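Local coordinates for phosphoglycerol transferase GacH (Streptococcus pyogenes MGAS5005, PDB 6DGM), which probably transfers glycerol phosphate onto the rhamnose polysaccharide of the streptococcal cell wall, this chain being its metal-binding, sulfatase-like catalytic domain, at residues P328-A340 against E350-Q362. Sequence-based numbering, arbitrary orientation.
Sequences PYYALLTEVLNKA and EVKAIQNDLKNIQ
Ile354 and Leu332 are the two interlocking knobs of this contact. Ile354 fits among Leu332, Glu335, Val336 and Lys339, and its two branches part there. Ile354 CG2 meets Val336 CG2 at 3.7 Å and also packs on the methyl of Ala340. Ile354 CD1 lies against the Lys339 chain, 3.6 Å from Lys339 CB. Leu332 enters the hole formed by Ile354, Asp357, Leu358 and Ile361. Leu332 has its CG anti to the backbone N (chi1 166°), and Leu332 CD1 rests on Asp357 CB at 3.8 Å. Leu332 CD2 touches Ile361 CG1, the two side chains sliding past each other in opposite directions. Asp357 OD2 is hydrogen-bonded to the Tyr21 hydroxyl of helix 11-29, and Tyr21 also touches Leu332. Leu358 packs at about a right angle to both Val336 and Leu333; Leu358 CD1 is 4.0 Å from Leu333 CD2.

The motif is a helical hairpin of near-antiparallel helices, 328-339 and 349-365, joined by a short connection. Their segment axes come within 9.9 Å at an angle of 147°. The hairpin packs on helices 11-29 and 314-321 of this sulfatase-type domain, away from the metal and glycerol phosphate sites; helix 314-321 meets Leu333 and Leu337.

The two backbones come closest at Ala340 and Val351, just past the end of helix 328-339. Gln355 bends at chi2 and sends NE2 to Ala340 O, 2.9 Å away. That bond is fairly straight (159°), and the oxygen lies in the amide plane. Asn104 holds the other end of the amide, OE1. Lys339 O touches Val351 CG2, and one water links this carbonyl to Glu350 OE1. The extended Lys339 chain passes alongside the Glu350 carboxylate, but Lys339 NZ forms a salt bridge with Glu335 OE1 at 3.2 Å.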
ATOM      1  N   PRO A 328      -8.645  15.493 -11.233  1.00 23.41           N
ATOM      2  CA  PRO A 328     -10.032  15.028 -11.075  1.00 22.72           C
ATOM      3  C   PRO A 328     -10.120  13.585 -10.610  1.00 22.16           C
ATOM      4  O   PRO A 328     -10.927  13.266  -9.727  1.00 23.73           O
ATOM      5  CB  PRO A 328     -10.614  15.234 -12.478  1.00 22.95           C
ATOM      6  CG  PRO A 328      -9.820  16.435 -13.038  1.00 25.30           C
ATOM      7  CD  PRO A 328      -8.421  16.173 -12.527  1.00 25.30           C
ATOM      8  N   TYR A 329      -9.290  12.702 -11.176  1.00 20.84           N
ATOM      9  CA  TYR A 329      -9.220  11.317 -10.708  1.00 20.11           C
ATOM     10  C   TYR A 329      -8.968  11.245  -9.202  1.00 20.16           C
ATOM     11  O   TYR A 329      -9.684  10.552  -8.482  1.00 20.25           O
ATOM     12  CB  TYR A 329      -8.115  10.584 -11.483  1.00 19.56           C
ATOM     13  CG  TYR A 329      -7.938   9.098 -11.175  1.00 19.21           C
ATOM     14  CD1 TYR A 329      -9.019   8.224 -11.210  1.00 19.96           C
ATOM     15  CD2 TYR A 329      -6.680   8.566 -10.900  1.00 18.28           C
ATOM     16  CE1 TYR A 329      -8.852   6.866 -10.945  1.00 19.82           C
ATOM     17  CE2 TYR A 329      -6.499   7.206 -10.646  1.00 18.23           C
ATOM     18  CZ  TYR A 329      -7.586   6.370 -10.671  1.00 19.52           C
ATOM     19  OH  TYR A 329      -7.415   5.024 -10.434  1.00 19.89           O
ATOM     20  N   TYR A 330      -7.960  11.970  -8.702  1.00 19.48           N
ATOM     21  CA  TYR A 330      -7.674  11.923  -7.264  1.00 20.24           C
ATOM     22  C   TYR A 330      -8.687  12.696  -6.426  1.00 21.14           C
ATOM     23  O   TYR A 330      -8.818  12.403  -5.230  1.00 20.52           O
ATOM     24  CB  TYR A 330      -6.209  12.306  -6.959  1.00 20.42           C
ATOM     25  CG  TYR A 330      -5.257  11.218  -7.437  1.00 21.26           C
ATOM     26  CD1 TYR A 330      -5.374   9.918  -6.973  1.00 21.23           C
ATOM     27  CD2 TYR A 330      -4.281  11.487  -8.366  1.00 21.80           C
ATOM     28  CE1 TYR A 330      -4.534   8.912  -7.437  1.00 22.06           C
ATOM     29  CE2 TYR A 330      -3.436  10.513  -8.820  1.00 23.33           C
ATOM     30  CZ  TYR A 330      -3.565   9.228  -8.363  1.00 23.49           C
ATOM     31  OH  TYR A 330      -2.705   8.273  -8.845  1.00 25.00           O
ATOM     32  N   ALA A 331      -9.440  13.631  -7.025  1.00 22.01           N
ATOM     33  CA  ALA A 331     -10.590  14.214  -6.340  1.00 21.98           C
ATOM     34  C   ALA A 331     -11.666  13.152  -6.096  1.00 22.06           C
ATOM     35  O   ALA A 331     -12.196  13.030  -4.986  1.00 22.44           O
ATOM     36  CB  ALA A 331     -11.160  15.386  -7.151  1.00 22.02           C
ATOM     37  N   LEU A 332     -12.006  12.378  -7.127  1.00 21.90           N
ATOM     38  CA  LEU A 332     -12.908  11.244  -6.942  1.00 21.19           C
ATOM     39  C   LEU A 332     -12.382  10.299  -5.871  1.00 20.35           C
ATOM     40  O   LEU A 332     -13.126   9.867  -4.985  1.00 21.01           O
ATOM     41  CB  LEU A 332     -13.084  10.497  -8.260  1.00 21.44           C
ATOM     42  CG  LEU A 332     -13.716   9.102  -8.216  1.00 22.87           C
ATOM     43  CD1 LEU A 332     -15.110   9.138  -7.639  1.00 21.55           C
ATOM     44  CD2 LEU A 332     -13.723   8.522  -9.615  1.00 25.91           C
ATOM     45  N   LEU A 333     -11.094   9.967  -5.939  1.00 19.17           N
ATOM     46  CA  LEU A 333     -10.530   9.032  -4.970  1.00 19.70           C
ATOM     47  C   LEU A 333     -10.488   9.630  -3.568  1.00 19.42           C
ATOM     48  O   LEU A 333     -10.521   8.886  -2.584  1.00 19.44           O
ATOM     49  CB  LEU A 333      -9.152   8.561  -5.427  1.00 21.21           C
ATOM     50  CG  LEU A 333      -9.181   7.738  -6.719  1.00 23.57           C
ATOM     51  CD1 LEU A 333      -7.797   7.593  -7.306  1.00 24.24           C
ATOM     52  CD2 LEU A 333      -9.794   6.374  -6.446  1.00 23.81           C
ATOM     53  N   THR A 334     -10.430  10.962  -3.456  1.00 19.80           N
ATOM     54  CA  THR A 334     -10.556  11.597  -2.145  1.00 21.11           C
ATOM     55  C   THR A 334     -11.971  11.455  -1.604  1.00 21.24           C
ATOM     56  O   THR A 334     -12.155  11.192  -0.408  1.00 22.12           O
ATOM     57  CB  THR A 334     -10.148  13.065  -2.242  1.00 22.97           C
ATOM     58  OG1 THR A 334      -8.784  13.129  -2.675  1.00 22.86           O
ATOM     59  CG2 THR A 334     -10.265  13.764  -0.893  1.00 24.62           C
ATOM     60  N   GLU A 335     -12.978  11.607  -2.474  1.00 21.45           N
ATOM     61  CA  GLU A 335     -14.360  11.341  -2.073  1.00 22.60           C
ATOM     62  C   GLU A 335     -14.536   9.891  -1.629  1.00 21.95           C
ATOM     63  O   GLU A 335     -15.232   9.615  -0.644  1.00 23.22           O
ATOM     64  CB  GLU A 335     -15.307  11.666  -3.226  1.00 24.88           C
ATOM     65  CG  GLU A 335     -15.463  13.152  -3.456  1.00 28.26           C
ATOM     66  CD  GLU A 335     -16.352  13.797  -2.406  1.00 33.96           C
ATOM     67  OE1 GLU A 335     -17.590  13.663  -2.507  1.00 36.50           O
ATOM     68  OE2 GLU A 335     -15.807  14.423  -1.476  1.00 35.48           O
ATOM     69  N   VAL A 336     -13.914   8.945  -2.339  1.00 20.79           N
ATOM     70  CA  VAL A 336     -13.957   7.547  -1.907  1.00 20.31           C
ATOM     71  C   VAL A 336     -13.324   7.397  -0.530  1.00 20.36           C
ATOM     72  O   VAL A 336     -13.919   6.815   0.385  1.00 21.03           O
ATOM     73  CB  VAL A 336     -13.291   6.627  -2.947  1.00 19.89           C
ATOM     74  CG1 VAL A 336     -13.208   5.189  -2.429  1.00 19.83           C
ATOM     75  CG2 VAL A 336     -14.051   6.698  -4.281  1.00 19.86           C
ATOM     76  N   LEU A 337     -12.103   7.914  -0.370  1.00 19.31           N
ATOM     77  CA  LEU A 337     -11.402   7.817   0.911  1.00 19.49           C
ATOM     78  C   LEU A 337     -12.284   8.306   2.052  1.00 20.67           C
ATOM     79  O   LEU A 337     -12.415   7.639   3.083  1.00 22.29           O
ATOM     80  CB  LEU A 337     -10.111   8.642   0.853  1.00 20.07           C
ATOM     81  CG  LEU A 337      -9.413   9.004   2.169  1.00 21.49           C
ATOM     82  CD1 LEU A 337      -8.782   7.762   2.812  1.00 21.27           C
ATOM     83  CD2 LEU A 337      -8.341  10.078   1.914  1.00 21.93           C
ATOM     84  N   ASN A 338     -12.922   9.458   1.873  1.00 20.46           N
ATOM     85  CA  ASN A 338     -13.634  10.088   2.971  1.00 22.45           C
ATOM     86  C   ASN A 338     -15.055   9.582   3.148  1.00 25.02           C
ATOM     87  O   ASN A 338     -15.554   9.566   4.279  1.00 27.13           O
ATOM     88  CB  ASN A 338     -13.663  11.609   2.769  1.00 22.46           C
ATOM     89  CG  ASN A 338     -12.313  12.251   3.043  1.00 24.79           C
ATOM     90  OD1 ASN A 338     -11.580  11.813   3.931  1.00 25.60           O
ATOM     91  ND2 ASN A 338     -11.982  13.298   2.285  1.00 26.68           N
ATOM     92  N   LYS A 339     -15.735   9.197   2.068  1.00 25.12           N
ATOM     93  CA  LYS A 339     -17.165   8.954   2.157  1.00 24.42           C
ATOM     94  C   LYS A 339     -17.642   7.609   1.631  1.00 24.75           C
ATOM     95  O   LYS A 339     -18.834   7.307   1.787  1.00 25.45           O
ATOM     96  CB  LYS A 339     -17.944  10.049   1.416  1.00 25.90           C
ATOM     97  CG  LYS A 339     -17.591  11.469   1.837  1.00 28.56           C
ATOM     98  CD  LYS A 339     -18.319  12.482   0.973  1.00 32.65           C
ATOM     99  CE  LYS A 339     -17.797  13.888   1.205  1.00 38.11           C
ATOM    100  NZ  LYS A 339     -18.483  14.875   0.322  1.00 43.12           N
ATOM    101  N   ALA A 340     -16.790   6.803   0.998  1.00 21.34           N
ATOM    102  CA  ALA A 340     -17.321   5.625   0.328  1.00 21.55           C
ATOM    103  C   ALA A 340     -16.390   4.427   0.391  1.00 19.58           C
ATOM    104  O   ALA A 340     -16.478   3.539  -0.465  1.00 19.85           O
ATOM    105  CB  ALA A 340     -17.695   5.959  -1.132  1.00 22.75           C
ATOM    106  N   GLU A 350     -25.107   7.102  -0.074  1.00 27.16           N
ATOM    107  CA  GLU A 350     -23.989   7.952  -0.456  1.00 26.46           C
ATOM    108  C   GLU A 350     -22.796   7.116  -0.896  1.00 24.91           C
ATOM    109  O   GLU A 350     -22.137   7.439  -1.891  1.00 24.32           O
ATOM    110  CB  GLU A 350     -23.578   8.865   0.693  1.00 28.30           C
ATOM    111  CG  GLU A 350     -22.377   9.727   0.346  1.00 30.05           C
ATOM    112  CD  GLU A 350     -22.137  10.814   1.363  1.00 34.06           C
ATOM    113  OE1 GLU A 350     -21.906  10.470   2.542  1.00 32.70           O
ATOM    114  OE2 GLU A 350     -22.227  12.006   0.992  1.00 37.43           O
ATOM    115  N   VAL A 351     -22.501   6.037  -0.166  1.00 24.70           N
ATOM    116  CA  VAL A 351     -21.419   5.146  -0.569  1.00 23.00           C
ATOM    117  C   VAL A 351     -21.675   4.614  -1.974  1.00 22.71           C
ATOM    118  O   VAL A 351     -20.775   4.596  -2.826  1.00 22.27           O
ATOM    119  CB  VAL A 351     -21.256   4.007   0.455  1.00 23.19           C
ATOM    120  CG1 VAL A 351     -20.186   3.036  -0.002  1.00 24.00           C
ATOM    121  CG2 VAL A 351     -20.915   4.574   1.819  1.00 22.27           C
ATOM    122  N   LYS A 352     -22.905   4.169  -2.232  1.00 23.94           N
ATOM    123  CA  LYS A 352     -23.219   3.574  -3.523  1.00 23.24           C
ATOM    124  C   LYS A 352     -23.095   4.586  -4.651  1.00 23.44           C
ATOM    125  O   LYS A 352     -22.680   4.239  -5.762  1.00 23.14           O
ATOM    126  CB  LYS A 352     -24.626   3.007  -3.512  1.00 25.55           C
ATOM    127  CG  LYS A 352     -24.825   1.753  -2.690  1.00 30.20           C
ATOM    128  CD  LYS A 352     -26.298   1.351  -2.847  1.00 40.45           C
ATOM    129  CE  LYS A 352     -26.705   0.200  -1.977  1.00 48.12           C
ATOM    130  NZ  LYS A 352     -28.191  -0.018  -2.087  1.00 48.44           N
ATOM    131  N   ALA A 353     -23.485   5.838  -4.398  1.00 24.07           N
ATOM    132  CA  ALA A 353     -23.432   6.850  -5.445  1.00 25.66           C
ATOM    133  C   ALA A 353     -21.994   7.124  -5.850  1.00 23.96           C
ATOM    134  O   ALA A 353     -21.664   7.132  -7.041  1.00 24.94           O
ATOM    135  CB  ALA A 353     -24.112   8.141  -4.974  1.00 28.51           C
ATOM    136  N   ILE A 354     -21.114   7.311  -4.865  1.00 21.80           N
ATOM    137  CA  ILE A 354     -19.709   7.555  -5.156  1.00 20.37           C
ATOM    138  C   ILE A 354     -19.069   6.313  -5.777  1.00 20.48           C
ATOM    139  O   ILE A 354     -18.246   6.417  -6.695  1.00 20.57           O
ATOM    140  CB  ILE A 354     -18.992   8.036  -3.883  1.00 21.69           C
ATOM    141  CG1 ILE A 354     -19.558   9.387  -3.423  1.00 25.86           C
ATOM    142  CG2 ILE A 354     -17.475   8.113  -4.107  1.00 21.24           C
ATOM    143  CD1 ILE A 354     -19.091   9.792  -2.037  1.00 28.93           C
ATOM    144  N   GLN A 355     -19.438   5.121  -5.295  1.00 21.27           N
ATOM    145  CA  GLN A 355     -18.903   3.899  -5.881  1.00 19.86           C
ATOM    146  C   GLN A 355     -19.345   3.738  -7.326  1.00 19.90           C
ATOM    147  O   GLN A 355     -18.589   3.194  -8.138  1.00 20.34           O
ATOM    148  CB  GLN A 355     -19.305   2.681  -5.037  1.00 19.13           C
ATOM    149  CG  GLN A 355     -18.472   2.522  -3.789  1.00 19.30           C
ATOM    150  CD  GLN A 355     -17.010   2.166  -4.081  1.00 20.50           C
ATOM    151  OE1 GLN A 355     -16.679   1.582  -5.121  1.00 21.11           O
ATOM    152  NE2 GLN A 355     -16.127   2.532  -3.158  1.00 21.25           N
ATOM    153  N   ASN A 356     -20.552   4.212  -7.673  1.00 19.76           N
ATOM    154  CA  ASN A 356     -20.967   4.148  -9.067  1.00 21.62           C
ATOM    155  C   ASN A 356     -20.070   5.025  -9.928  1.00 22.47           C
ATOM    156  O   ASN A 356     -19.694   4.634 -11.040  1.00 23.48           O
ATOM    157  CB  ASN A 356     -22.431   4.520  -9.235  1.00 23.67           C
ATOM    158  CG  ASN A 356     -22.863   4.458 -10.678  1.00 25.34           C
ATOM    159  OD1 ASN A 356     -22.886   5.470 -11.362  1.00 27.95           O
ATOM    160  ND2 ASN A 356     -23.195   3.261 -11.152  1.00 24.62           N
ATOM    161  N   ASP A 357     -19.716   6.219  -9.434  1.00 22.83           N
ATOM    162  CA  ASP A 357     -18.737   7.040 -10.139  1.00 22.18           C
ATOM    163  C   ASP A 357     -17.439   6.261 -10.332  1.00 21.31           C
ATOM    164  O   ASP A 357     -16.889   6.196 -11.439  1.00 21.99           O
ATOM    165  CB  ASP A 357     -18.431   8.318  -9.352  1.00 22.52           C
ATOM    166  CG  ASP A 357     -19.594   9.290  -9.299  1.00 25.12           C
ATOM    167  OD1 ASP A 357     -20.506   9.203 -10.142  1.00 26.62           O
ATOM    168  OD2 ASP A 357     -19.586  10.155  -8.399  1.00 26.70           O
ATOM    169  N   LEU A 358     -16.927   5.670  -9.245  1.00 19.17           N
ATOM    170  CA  LEU A 358     -15.665   4.938  -9.312  1.00 17.97           C
ATOM    171  C   LEU A 358     -15.748   3.738 -10.242  1.00 18.23           C
ATOM    172  O   LEU A 358     -14.832   3.509 -11.041  1.00 18.93           O
ATOM    173  CB  LEU A 358     -15.241   4.520  -7.905  1.00 18.02           C
ATOM    174  CG  LEU A 358     -13.962   3.694  -7.843  1.00 19.48           C
ATOM    175  CD1 LEU A 358     -12.785   4.473  -8.388  1.00 21.31           C
ATOM    176  CD2 LEU A 358     -13.679   3.233  -6.413  1.00 19.16           C
ATOM    177  N   LYS A 359     -16.832   2.953 -10.155  1.00 18.67           N
ATOM    178  CA  LYS A 359     -16.930   1.745 -10.972  1.00 18.68           C
ATOM    179  C   LYS A 359     -16.936   2.080 -12.460  1.00 19.47           C
ATOM    180  O   LYS A 359     -16.339   1.363 -13.269  1.00 19.01           O
ATOM    181  CB  LYS A 359     -18.180   0.953 -10.597  1.00 19.11           C
ATOM    182  CG  LYS A 359     -18.106   0.266  -9.239  1.00 19.86           C
ATOM    183  CD  LYS A 359     -19.442  -0.287  -8.781  1.00 24.43           C
ATOM    184  CE  LYS A 359     -19.300  -0.937  -7.415  1.00 31.52           C
ATOM    185  NZ  LYS A 359     -20.588  -1.402  -6.857  1.00 38.55           N
ATOM    186  N   ASN A 360     -17.601   3.169 -12.845  1.00 20.41           N
ATOM    187  CA  ASN A 360     -17.599   3.557 -14.252  1.00 20.11           C
ATOM    188  C   ASN A 360     -16.195   3.916 -14.725  1.00 19.62           C
ATOM    189  O   ASN A 360     -15.782   3.516 -15.823  1.00 19.18           O
ATOM    190  CB  ASN A 360     -18.595   4.686 -14.502  1.00 20.48           C
ATOM    191  CG  ASN A 360     -19.996   4.168 -14.758  1.00 22.88           C
ATOM    192  OD1 ASN A 360     -20.252   3.541 -15.784  1.00 24.16           O
ATOM    193  ND2 ASN A 360     -20.905   4.394 -13.815  1.00 24.39           N
ATOM    194  N   ILE A 361     -15.434   4.651 -13.905  1.00 19.22           N
ATOM    195  CA  ILE A 361     -14.050   4.980 -14.252  1.00 19.06           C
ATOM    196  C   ILE A 361     -13.205   3.715 -14.320  1.00 17.88           C
ATOM    197  O   ILE A 361     -12.413   3.507 -15.251  1.00 17.67           O
ATOM    198  CB  ILE A 361     -13.477   5.980 -13.230  1.00 20.74           C
ATOM    199  CG1 ILE A 361     -14.241   7.311 -13.283  1.00 21.88           C
ATOM    200  CG2 ILE A 361     -11.958   6.172 -13.444  1.00 21.76           C
ATOM    201  CD1 ILE A 361     -14.191   8.032 -14.631  1.00 23.20           C
ATOM    202  N   GLN A 362     -13.349   2.865 -13.306  1.00 17.71           N
ATOM    203  CA  GLN A 362     -12.561   1.642 -13.190  1.00 17.71           C
ATOM    204  C   GLN A 362     -12.836   0.702 -14.347  1.00 17.92           C
ATOM    205  O   GLN A 362     -11.908   0.085 -14.896  1.00 17.40           O
ATOM    206  CB  GLN A 362     -12.938   0.998 -11.857  1.00 17.57           C
ATOM    207  CG  GLN A 362     -12.179  -0.264 -11.478  1.00 17.70           C
ATOM    208  CD  GLN A 362     -12.333  -0.595 -10.004  1.00 18.13           C
ATOM    209  OE1 GLN A 362     -12.987   0.133  -9.251  1.00 17.08           O
ATOM    210  NE2 GLN A 362     -11.751  -1.718  -9.589  1.00 19.22           N
TER
HETATM  211  O   HOH W   1     -20.626   8.228   3.493  1.00 30.39           O